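Local coordinates for protein citrate synthase (Thermotoga maritima, PDB 2P2W) that probably catalyses the condensation of oxaloacetate with acetyl-CoA and water to give citrate and CoA, a step of the tricarboxylic acid cycle, at residues 216-221 against 299-304; 220-225 against 274-279. All blocks are in the same frame, centred on the assembly; numbering follows the deposited sequence.

Read from the N terminus, helix 214-225 comes first and serves both contacts: its earlier part, 216-221, meets 299-304, and its last turns, 220-225, meet 274-279. Interaction 2 closes the shorter loop, with 48 residues between its segments, and interaction 1 the longer, with 77. The span of interaction 2 lies wholly within that of interaction 1, and the two share Pro220 and Met221, so the contacts nest and do not cross. Helices 275-289 and 299-309 follow each other in the chain, and both lean on helix 214-225, with the contact centres about 9 Å apart. Tyr302 CE1 against Phe277 CE1, at 3.8 Å, joins the two partner helices directly.

Interaction 1 of 2, residues 216-221 against 299-304; sequences EKVPPM and VDLYSS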
loop_
_atom_site.group_PDB
_atom_site.type_symbol
_atom_site.label_atom_id
_atom_site.label_comp_id
_atom_site.label_asym_id
_atom_site.label_seq_id
_atom_site.Cartn_x
_atom_site.Cartn_y
_atom_site.Cartn_z
ATOM N N GLU A 216 10.512 16.576 -0.617
ATOM C CA GLU A 216 11.514 16.602 0.446
ATOM C C GLU A 216 12.927 16.648 -0.136
ATOM O O GLU A 216 13.875 17.028 0.548
ATOM C CB GLU A 216 11.364 15.378 1.354
ATOM C CG GLU A 216 9.949 15.192 1.884
ATOM C CD GLU A 216 9.849 14.140 2.973
ATOM O OE1 GLU A 216 10.810 13.355 3.140
ATOM O OE2 GLU A 216 8.795 14.099 3.652
ATOM N N LYS A 217 13.062 16.265 -1.402
ATOM C CA LYS A 217 14.369 16.280 -2.059
ATOM C C LYS A 217 14.711 17.625 -2.695
ATOM O O LYS A 217 15.846 17.928 -3.024
ATOM C CB LYS A 217 14.381 15.191 -3.143
ATOM C CG LYS A 217 14.735 13.810 -2.573
ATOM C CD LYS A 217 16.120 13.302 -2.986
ATOM C CE LYS A 217 16.497 11.987 -2.293
ATOM N NZ LYS A 217 17.895 12.054 -1.869
ATOM N N VAL A 218 13.670 18.449 -2.933
ATOM C CA VAL A 218 13.938 19.708 -3.615
ATOM C C VAL A 218 14.815 20.686 -2.816
ATOM O O VAL A 218 15.806 21.214 -3.310
ATOM C CB VAL A 218 12.634 20.333 -4.109
ATOM C CG1 VAL A 218 12.882 21.793 -4.502
ATOM C CG2 VAL A 218 12.142 19.577 -5.340
ATOM N N PRO A 219 14.435 20.992 -1.572
ATOM C CA PRO A 219 15.238 21.892 -0.760
ATOM C C PRO A 219 16.749 21.559 -0.774
ATOM O O PRO A 219 17.595 22.406 -1.017
ATOM C CB PRO A 219 14.624 21.895 0.639
ATOM C CG PRO A 219 13.137 21.650 0.419
ATOM C CD PRO A 219 13.213 20.653 -0.831
ATOM N N PRO A 220 17.105 20.289 -0.512
ATOM C CA PRO A 220 18.520 19.879 -0.507
ATOM C C PRO A 220 19.165 20.034 -1.889
ATOM O O PRO A 220 20.360 20.346 -2.014
ATOM C CB PRO A 220 18.459 18.413 -0.075
ATOM C CG PRO A 220 17.050 17.946 0.174
ATOM C CD PRO A 220 16.236 19.162 -0.138
ATOM N N MET A 221 18.372 19.799 -2.928
ATOM C CA MET A 221 18.864 19.924 -4.293
ATOM C C MET A 221 19.147 21.392 -4.582
ATOM O O MET A 221 20.175 21.734 -5.167
ATOM C CB MET A 221 17.830 19.397 -5.287
ATOM C CG MET A 221 18.255 19.548 -6.735
ATOM S SD MET A 221 16.870 19.409 -7.875
ATOM C CE MET A 221 16.021 20.944 -7.565
ATOM N N VAL A 299 4.352 20.510 -9.329
ATOM C CA VAL A 299 3.999 21.093 -8.039
ATOM C C VAL A 299 5.021 20.927 -6.913
ATOM O O VAL A 299 5.129 21.796 -6.046
ATOM C CB VAL A 299 2.616 20.559 -7.559
ATOM C CG1 VAL A 299 2.752 19.134 -7.054
ATOM C CG2 VAL A 299 2.038 21.477 -6.487
ATOM N N ASP A 300 5.777 19.830 -6.923
ATOM C CA ASP A 300 6.760 19.572 -5.866
ATOM C C ASP A 300 7.865 20.627 -5.747
ATOM O O ASP A 300 8.428 20.822 -4.667
ATOM C CB ASP A 300 7.432 18.204 -6.058
ATOM C CG ASP A 300 6.445 17.047 -6.039
ATOM O OD1 ASP A 300 5.440 17.129 -5.303
ATOM O OD2 ASP A 300 6.694 16.045 -6.748
ATOM N N LEU A 301 8.188 21.289 -6.854
ATOM C CA LEU A 301 9.244 22.297 -6.843
ATOM C C LEU A 301 8.905 23.480 -5.942
ATOM O O LEU A 301 9.725 23.907 -5.132
ATOM C CB LEU A 301 9.527 22.809 -8.266
ATOM C CG LEU A 301 10.681 23.815 -8.415
ATOM C CD1 LEU A 301 12.004 23.137 -8.066
ATOM C CD2 LEU A 301 10.726 24.352 -9.840
ATOM N N TYR A 302 7.692 24.004 -6.076
ATOM C CA TYR A 302 7.289 25.156 -5.288
ATOM C C TYR A 302 6.523 24.866 -4.009
ATOM O O TYR A 302 6.547 25.676 -3.082
ATOM C CB TYR A 302 6.510 26.125 -6.176
ATOM C CG TYR A 302 7.367 26.682 -7.290
ATOM C CD1 TYR A 302 8.501 27.448 -7.003
ATOM C CD2 TYR A 302 7.063 26.425 -8.626
ATOM C CE1 TYR A 302 9.310 27.941 -8.018
ATOM C CE2 TYR A 302 7.864 26.915 -9.653
ATOM C CZ TYR A 302 8.986 27.671 -9.343
ATOM O OH TYR A 302 9.787 28.145 -10.356
ATOM N N SER A 303 5.835 23.732 -3.942
ATOM C CA SER A 303 5.115 23.405 -2.718
ATOM C C SER A 303 6.149 23.231 -1.605
ATOM O O SER A 303 5.943 23.690 -0.478
ATOM C CB SER A 303 4.306 22.112 -2.877
ATOM O OG SER A 303 5.156 20.987 -2.998
ATOM N N SER A 304 7.262 22.579 -1.931
ATOM C CA SER A 304 8.322 22.352 -0.951
ATOM C C SER A 304 8.900 23.675 -0.452
ATOM O O SER A 304 9.138 23.840 0.746
ATOM C CB SER A 304 9.444 21.489 -1.546
ATOM O OG SER A 304 10.122 22.154 -2.597
#
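The helix that carries Asp300, a predicted catalytic residue of citrate synthase, packs here on helix 214-225, and the contact is a buried helix crossing at the edge of the active site. The two short axes pass 8.5 Å apart and cross at -73°, so the meeting is compact, and Val218 forms its centre. Its CB points at 299-304, and CG1, anti to the backbone N, ends 3.4 Å from Ser304 OG. The same methyl lies 3.9 Å from Leu301 CD1, while CG2 faces the carbonyl oxygen of Asp300 at 4.0 Å. Leu301 starts out away from the contact, but CG anti to the backbone N and a chi2 of 65° bring CD1 back to Val218; its other methyl, CD2, rests over the rim of one face of the Tyr302 ring. Pro219 adds its ring carbon CD, 3.9 Å from Ser304 CB.

Ser304 brings a hydroxyl into this largely apolar contact, turned back on its own helix. With OG between the backbone N and the carbonyl carbon (chi1 66°), it donates to Asp300 O at 3.0 Å, in the carbonyl plane. The backbone bond from Ser304 N to that same oxygen is weak, and the hydroxyl supplies the stronger of the two donors. Phe317 and Phe321 of helix 317-337 cover neighbouring parts of the pair, Phe321 touching Asp300 itself. The Asp300 carboxylate takes no part in the packing against 216-221: its side chain closely approaches, at about 3 Å, a citrate anion probably taken up from the crystallisation liquor, and lies about 7 Å from that of His250. The pair belongs to the small domain, which in other citrate synthases contributes the catalytic aspartate and closes over the large domain.

Interaction 2 of 2, residues 220-225 against 274-279; sequences PMLEEI and SKLFRI
Apolar side chains from two steeply crossed helices interlock here, where the last turns of helix 214-225 meet the first turn of helix 275-289. The short axes stand 9.6 Å apart and cross at 78°, and Leu222 and Ile279 bury the most surface. Leu222 divides its methyls between two partners. CD1 lies 3.7 Å from the carbonyl oxygen of Leu276, whereas CD2 meets Ile279 CG2 at 3.8 Å as the two side chains run past each other in opposite directions. Ile279 continues onto the backbone: with CG1 anti to the carbonyl carbon and chi2 at 171°, its extended chain sets CD1 3.5 Å from Leu222 O. Beyond it, CB and CG2 of Ile225 rest on Ile279 CG2 more loosely. Across the other flank, Leu276 crosses Leu222 at about a right angle, and its CD2 reaches Leu222 CB at 4.0 Å.

The partner helix opens with an N-cap. Ser274 OG accepts from Phe277 N at 3.0 Å along a nearly straight bond, 167° at the hydrogen, and so satisfies an amide in the first turn. That hydroxyl is also hydrogen-bonded to Glu309, a bond that ties the start of helix 275-289 to the end of helix 299-309 within the helical small domain of the citrate synthase fold. Val305 of helix 299-309 packs on Leu222, and Phe234 of helix 231-241 packs on Ile225.

At the exposed margin, Glu223 brings its aliphatic CG and its OE2 against Leu276 CD2, OE2 lying 4.0 Å from that methyl. Its extended side chain meets Leu276 obliquely, and the carboxylate's charge is answered outside the pair by a salt bridge from OE2 to Arg314.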
loop_
_atom_site.group_PDB
_atom_site.type_symbol
_atom_site.label_atom_id
_atom_site.label_comp_id
_atom_site.label_asym_id
_atom_site.label_seq_id
_atom_site.Cartn_x
_atom_site.Cartn_y
_atom_site.Cartn_z
ATOM N N PRO A 220 17.105 20.289 -0.512
ATOM C CA PRO A 220 18.520 19.879 -0.507
ATOM C C PRO A 220 19.165 20.034 -1.889
ATOM O O PRO A 220 20.360 20.346 -2.014
ATOM C CB PRO A 220 18.459 18.413 -0.075
ATOM C CG PRO A 220 17.050 17.946 0.174
ATOM C CD PRO A 220 16.236 19.162 -0.138
ATOM N N MET A 221 18.372 19.799 -2.928
ATOM C CA MET A 221 18.864 19.924 -4.293
ATOM C C MET A 221 19.147 21.392 -4.582
ATOM O O MET A 221 20.175 21.734 -5.167
ATOM C CB MET A 221 17.830 19.397 -5.287
ATOM C CG MET A 221 18.255 19.548 -6.735
ATOM S SD MET A 221 16.870 19.409 -7.875
ATOM C CE MET A 221 16.021 20.944 -7.565
ATOM N N LEU A 222 18.227 22.256 -4.167
ATOM C CA LEU A 222 18.391 23.691 -4.374
ATOM C C LEU A 222 19.651 24.177 -3.658
ATOM O O LEU A 222 20.409 24.988 -4.191
ATOM C CB LEU A 222 17.157 24.441 -3.849
ATOM C CG LEU A 222 15.848 24.130 -4.588
ATOM C CD1 LEU A 222 14.677 24.845 -3.914
ATOM C CD2 LEU A 222 15.977 24.552 -6.046
ATOM N N GLU A 223 19.879 23.671 -2.450
ATOM C CA GLU A 223 21.052 24.062 -1.680
ATOM C C GLU A 223 22.321 23.509 -2.320
ATOM O O GLU A 223 23.378 24.151 -2.286
ATOM C CB GLU A 223 20.885 23.602 -0.225
ATOM C CG GLU A 223 19.922 24.533 0.521
ATOM C CD GLU A 223 19.256 23.929 1.750
ATOM O OE1 GLU A 223 19.368 22.710 1.974
ATOM O OE2 GLU A 223 18.585 24.691 2.479
ATOM N N GLU A 224 22.206 22.331 -2.930
ATOM C CA GLU A 224 23.337 21.706 -3.603
ATOM C C GLU A 224 23.750 22.599 -4.771
ATOM O O GLU A 224 24.938 22.752 -5.062
ATOM C CB GLU A 224 22.945 20.324 -4.131
ATOM C CG GLU A 224 24.125 19.479 -4.564
ATOM C CD GLU A 224 23.704 18.222 -5.307
ATOM O OE1 GLU A 224 22.677 17.620 -4.929
ATOM O OE2 GLU A 224 24.410 17.833 -6.258
ATOM N N ILE A 225 22.760 23.180 -5.445
ATOM C CA ILE A 225 23.032 24.076 -6.566
ATOM C C ILE A 225 23.710 25.324 -5.994
ATOM O O ILE A 225 24.654 25.865 -6.578
ATOM C CB ILE A 225 21.729 24.474 -7.291
ATOM C CG1 ILE A 225 21.060 23.222 -7.878
ATOM C CG2 ILE A 225 22.033 25.477 -8.394
ATOM C CD1 ILE A 225 19.693 23.471 -8.480
ATOM N N SER A 274 13.210 34.796 -0.719
ATOM C CA SER A 274 13.641 33.500 -0.226
ATOM C C SER A 274 14.747 32.981 -1.149
ATOM O O SER A 274 14.559 32.896 -2.367
ATOM C CB SER A 274 12.469 32.517 -0.235
ATOM O OG SER A 274 12.939 31.186 -0.367
ATOM N N LYS A 275 15.897 32.649 -0.569
ATOM C CA LYS A 275 17.029 32.133 -1.337
ATOM C C LYS A 275 16.598 30.877 -2.099
ATOM O O LYS A 275 16.951 30.689 -3.263
ATOM C CB LYS A 275 18.189 31.804 -0.387
ATOM C CG LYS A 275 19.405 31.140 -1.022
ATOM C CD LYS A 275 20.303 32.119 -1.771
ATOM C CE LYS A 275 20.042 32.126 -3.268
ATOM N NZ LYS A 275 20.934 33.117 -3.951
ATOM N N LEU A 276 15.831 30.020 -1.434
ATOM C CA LEU A 276 15.347 28.794 -2.059
ATOM C C LEU A 276 14.491 29.126 -3.275
ATOM O O LEU A 276 14.655 28.537 -4.344
ATOM C CB LEU A 276 14.529 27.971 -1.054
ATOM C CG LEU A 276 15.327 27.379 0.113
ATOM C CD1 LEU A 276 14.387 26.725 1.123
ATOM C CD2 LEU A 276 16.330 26.357 -0.429
ATOM N N PHE A 277 13.578 30.078 -3.115
ATOM C CA PHE A 277 12.717 30.458 -4.219
ATOM C C PHE A 277 13.529 31.013 -5.389
ATOM O O PHE A 277 13.278 30.659 -6.539
ATOM C CB PHE A 277 11.683 31.495 -3.770
ATOM C CG PHE A 277 10.788 31.973 -4.879
ATOM C CD1 PHE A 277 9.991 31.073 -5.584
ATOM C CD2 PHE A 277 10.749 33.320 -5.229
ATOM C CE1 PHE A 277 9.166 31.509 -6.625
ATOM C CE2 PHE A 277 9.930 33.764 -6.265
ATOM C CZ PHE A 277 9.136 32.858 -6.966
ATOM N N ARG A 278 14.501 31.873 -5.097
ATOM C CA ARG A 278 15.327 32.467 -6.151
ATOM C C ARG A 278 16.008 31.374 -6.975
ATOM O O ARG A 278 16.043 31.437 -8.203
ATOM C CB ARG A 278 16.404 33.387 -5.557
ATOM C CG ARG A 278 15.905 34.610 -4.777
ATOM C CD ARG A 278 15.283 35.679 -5.669
ATOM N NE ARG A 278 14.985 36.918 -4.936
ATOM C CZ ARG A 278 15.857 37.897 -4.698
ATOM N NH1 ARG A 278 17.107 37.809 -5.132
ATOM N NH2 ARG A 278 15.479 38.972 -4.014
ATOM N N ILE A 279 16.559 30.377 -6.293
ATOM C CA ILE A 279 17.241 29.285 -6.982
ATOM C C ILE A 279 16.258 28.461 -7.823
ATOM O O ILE A 279 16.526 28.154 -8.984
ATOM C CB ILE A 279 17.968 28.362 -5.969
ATOM C CG1 ILE A 279 19.012 29.174 -5.193
ATOM C CG2 ILE A 279 18.650 27.201 -6.700
ATOM C CD1 ILE A 279 19.643 28.437 -4.022
#